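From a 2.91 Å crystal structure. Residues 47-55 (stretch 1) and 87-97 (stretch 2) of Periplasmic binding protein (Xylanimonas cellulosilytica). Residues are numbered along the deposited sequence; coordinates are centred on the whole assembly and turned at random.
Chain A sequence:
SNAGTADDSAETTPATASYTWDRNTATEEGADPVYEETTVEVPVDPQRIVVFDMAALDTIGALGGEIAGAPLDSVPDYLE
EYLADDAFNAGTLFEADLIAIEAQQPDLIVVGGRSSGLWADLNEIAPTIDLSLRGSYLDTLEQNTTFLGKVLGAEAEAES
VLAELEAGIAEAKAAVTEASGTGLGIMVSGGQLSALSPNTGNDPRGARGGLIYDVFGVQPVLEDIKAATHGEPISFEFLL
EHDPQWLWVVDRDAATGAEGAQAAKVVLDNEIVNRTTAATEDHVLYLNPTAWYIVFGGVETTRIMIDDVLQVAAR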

# COMPACT_ATOMS: atom_id res chain seq x y z
N GLN A 47 -18.09 -0.86 17.90
CA GLN A 47 -17.62 -0.11 19.06
C GLN A 47 -16.17 -0.47 19.51
O GLN A 47 -15.55 0.27 20.29
CB GLN A 47 -18.64 -0.29 20.19
CG GLN A 47 -19.12 1.00 20.88
CD GLN A 47 -19.62 2.08 19.93
OE1 GLN A 47 -20.05 1.79 18.81
NE2 GLN A 47 -19.56 3.34 20.38
N ARG A 48 -15.66 -1.60 19.03
CA ARG A 48 -14.30 -2.06 19.33
C ARG A 48 -13.68 -2.71 18.11
O ARG A 48 -13.77 -3.94 17.96
CB ARG A 48 -14.30 -3.09 20.45
CG ARG A 48 -13.72 -2.60 21.76
CD ARG A 48 -12.96 -3.70 22.49
NE ARG A 48 -12.74 -3.34 23.89
CZ ARG A 48 -11.63 -2.78 24.36
NH1 ARG A 48 -10.60 -2.53 23.56
NH2 ARG A 48 -11.54 -2.48 25.65
N ILE A 49 -13.04 -1.92 17.26
CA ILE A 49 -12.47 -2.46 16.02
C ILE A 49 -10.99 -2.80 16.21
O ILE A 49 -10.22 -2.00 16.74
CB ILE A 49 -12.58 -1.44 14.86
CG1 ILE A 49 -13.96 -0.80 14.83
CG2 ILE A 49 -12.27 -2.12 13.54
CD1 ILE A 49 -14.09 0.26 13.79
N VAL A 50 -10.60 -3.99 15.78
CA VAL A 50 -9.20 -4.38 15.78
C VAL A 50 -8.74 -4.48 14.33
O VAL A 50 -9.38 -5.16 13.53
CB VAL A 50 -9.00 -5.71 16.51
CG1 VAL A 50 -7.56 -6.14 16.43
CG2 VAL A 50 -9.41 -5.56 17.95
N VAL A 51 -7.66 -3.79 13.99
CA VAL A 51 -7.21 -3.72 12.60
C VAL A 51 -5.74 -4.15 12.45
O VAL A 51 -4.87 -3.61 13.13
CB VAL A 51 -7.36 -2.28 12.06
CG1 VAL A 51 -6.75 -2.14 10.66
CG2 VAL A 51 -8.81 -1.87 12.03
N PHE A 52 -5.48 -5.11 11.57
CA PHE A 52 -4.10 -5.53 11.28
C PHE A 52 -3.52 -4.93 10.00
O PHE A 52 -2.30 -4.91 9.82
CB PHE A 52 -4.00 -7.06 11.19
CG PHE A 52 -4.11 -7.77 12.51
CD1 PHE A 52 -2.98 -8.12 13.22
CD2 PHE A 52 -5.35 -8.12 13.03
CE1 PHE A 52 -3.09 -8.80 14.45
CE2 PHE A 52 -5.46 -8.80 14.25
CZ PHE A 52 -4.33 -9.14 14.96
N ASP A 53 -4.38 -4.48 9.09
CA ASP A 53 -3.96 -3.93 7.78
C ASP A 53 -3.93 -2.40 7.87
O ASP A 53 -4.97 -1.76 8.03
CB ASP A 53 -4.93 -4.41 6.68
CG ASP A 53 -4.65 -3.78 5.31
OD1 ASP A 53 -3.48 -3.79 4.86
OD2 ASP A 53 -5.63 -3.29 4.67
N MSE A 54 -2.73 -1.82 7.79
CA MSE A 54 -2.57 -0.38 7.99
C MSE A 54 -3.42 0.46 7.04
O MSE A 54 -3.80 1.59 7.35
CB MSE A 54 -1.08 0.02 7.91
CG MSE A 54 -0.17 -0.58 8.99
SE MSE A 54 -0.80 -0.36 10.82
CE MSE A 54 -2.00 -1.87 10.98
N ALA A 55 -3.75 -0.10 5.88
CA ALA A 55 -4.52 0.67 4.93
C ALA A 55 -5.97 0.75 5.39
O ALA A 55 -6.63 1.78 5.21
CB ALA A 55 -4.41 0.08 3.57
N ALA A 87 -5.58 1.88 23.29
CA ALA A 87 -5.50 0.82 22.30
C ALA A 87 -4.54 -0.26 22.76
O ALA A 87 -3.52 0.05 23.39
CB ALA A 87 -5.09 1.36 20.94
N PHE A 88 -4.88 -1.51 22.48
CA PHE A 88 -4.11 -2.64 22.95
C PHE A 88 -3.35 -3.26 21.78
O PHE A 88 -3.76 -3.12 20.62
CB PHE A 88 -5.02 -3.68 23.63
CG PHE A 88 -5.90 -4.45 22.68
CD1 PHE A 88 -5.48 -5.67 22.16
CD2 PHE A 88 -7.15 -3.96 22.31
CE1 PHE A 88 -6.28 -6.38 21.28
CE2 PHE A 88 -7.95 -4.66 21.43
CZ PHE A 88 -7.52 -5.88 20.92
N ASN A 89 -2.24 -3.94 22.08
CA ASN A 89 -1.42 -4.54 21.03
C ASN A 89 -1.98 -5.90 20.59
O ASN A 89 -2.05 -6.84 21.38
CB ASN A 89 0.05 -4.62 21.47
CG ASN A 89 0.95 -5.18 20.39
OD1 ASN A 89 1.62 -4.44 19.66
ND2 ASN A 89 0.99 -6.52 20.30
N ALA A 90 -2.37 -6.00 19.32
CA ALA A 90 -3.06 -7.20 18.81
C ALA A 90 -2.13 -8.24 18.24
O ALA A 90 -2.56 -9.35 17.92
CB ALA A 90 -4.08 -6.81 17.76
N GLY A 91 -0.86 -7.89 18.08
CA GLY A 91 0.08 -8.78 17.42
C GLY A 91 1.12 -8.03 16.60
O GLY A 91 1.69 -7.05 17.07
N THR A 92 1.37 -8.52 15.38
CA THR A 92 2.21 -7.81 14.41
C THR A 92 1.49 -7.83 13.07
O THR A 92 0.36 -8.31 12.99
CB THR A 92 3.55 -8.50 14.21
OG1 THR A 92 3.31 -9.75 13.56
CG2 THR A 92 4.26 -8.71 15.54
N LEU A 93 2.14 -7.35 12.01
CA LEU A 93 1.50 -7.29 10.70
C LEU A 93 1.20 -8.68 10.14
O LEU A 93 0.44 -8.81 9.19
CB LEU A 93 2.39 -6.54 9.71
CG LEU A 93 2.65 -5.07 10.00
CD1 LEU A 93 3.62 -4.47 9.00
CD2 LEU A 93 1.33 -4.32 10.01
N PHE A 94 1.81 -9.70 10.74
CA PHE A 94 1.78 -11.06 10.22
C PHE A 94 1.12 -12.05 11.16
O PHE A 94 0.80 -13.18 10.77
CB PHE A 94 3.20 -11.56 10.03
CG PHE A 94 3.98 -10.87 8.97
CD1 PHE A 94 3.73 -11.12 7.64
CD2 PHE A 94 5.00 -10.01 9.30
CE1 PHE A 94 4.48 -10.49 6.65
CE2 PHE A 94 5.75 -9.39 8.32
CZ PHE A 94 5.50 -9.62 6.99
N GLU A 95 0.95 -11.66 12.42
CA GLU A 95 0.64 -12.63 13.46
C GLU A 95 -0.27 -12.03 14.51
O GLU A 95 -0.11 -10.88 14.91
CB GLU A 95 1.94 -13.10 14.10
CG GLU A 95 1.82 -14.40 14.85
CD GLU A 95 3.16 -14.95 15.30
OE1 GLU A 95 4.17 -14.21 15.18
OE2 GLU A 95 3.20 -16.11 15.78
N ALA A 96 -1.23 -12.82 14.98
CA ALA A 96 -2.19 -12.34 15.97
C ALA A 96 -1.99 -12.94 17.36
O ALA A 96 -1.74 -14.14 17.50
CB ALA A 96 -3.61 -12.61 15.48
N ASP A 97 -2.10 -12.10 18.39
CA ASP A 97 -2.17 -12.54 19.78
C ASP A 97 -3.63 -12.94 20.08
O ASP A 97 -4.39 -12.16 20.67
CB ASP A 97 -1.69 -11.42 20.72
CG ASP A 97 -1.59 -11.86 22.18
OD1 ASP A 97 -2.21 -12.88 22.56
OD2 ASP A 97 -0.91 -11.16 22.97
O HOH W 1 -1.29 -6.86 8.04

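No direct hydrogen bond joins the two stretches; the contact is mainly side-chain packing, which buries 400 Å² in total, counting both sides. Phe 52 contributes the largest share. Its CA-to-CB bond runs sideways, and the m rotamer (chi1 -73°), with chi2 at -94°, carries the ring into the turn formed by residues 90-96. There Phe 52 CZ lies 3.7 Å from Ala 90 CB and 3.6 Å from Ala 96 CB, two methyl groups in van der Waals contact with the end of the ring. The ring edge meets backbone carbonyls, with Phe 52 CD1 3.4 Å from Thr 92 O. Backbone hydrogen bonds brace this turn: Thr 92 N to Glu 95 O (2.8 Å) and Asp 97 N to Ala 90 O (2.8 Å). Gly 91 belongs here, since at its phi/psi of 145/-135 a CB would jam against the preceding carbonyl and clash with Glu 95 O.

Along the strand, Val 50 points toward stretch 2 and, in the t rotamer, sets CG1 3.8 Å from Ala 90 CB and CG2 3.5 Å from Phe 88 CZ. Phe 88, in p, points back toward stretch 1. Leu 93 starts away, but its m,t conformation returns CD2 to within 3.7 Å of Phe 52 O and 4.2 Å of CG of Met 54, which is a selenomethionine. Beside it, a water bridges Phe 52 O and Leu 93 O, 2.8 Å from each.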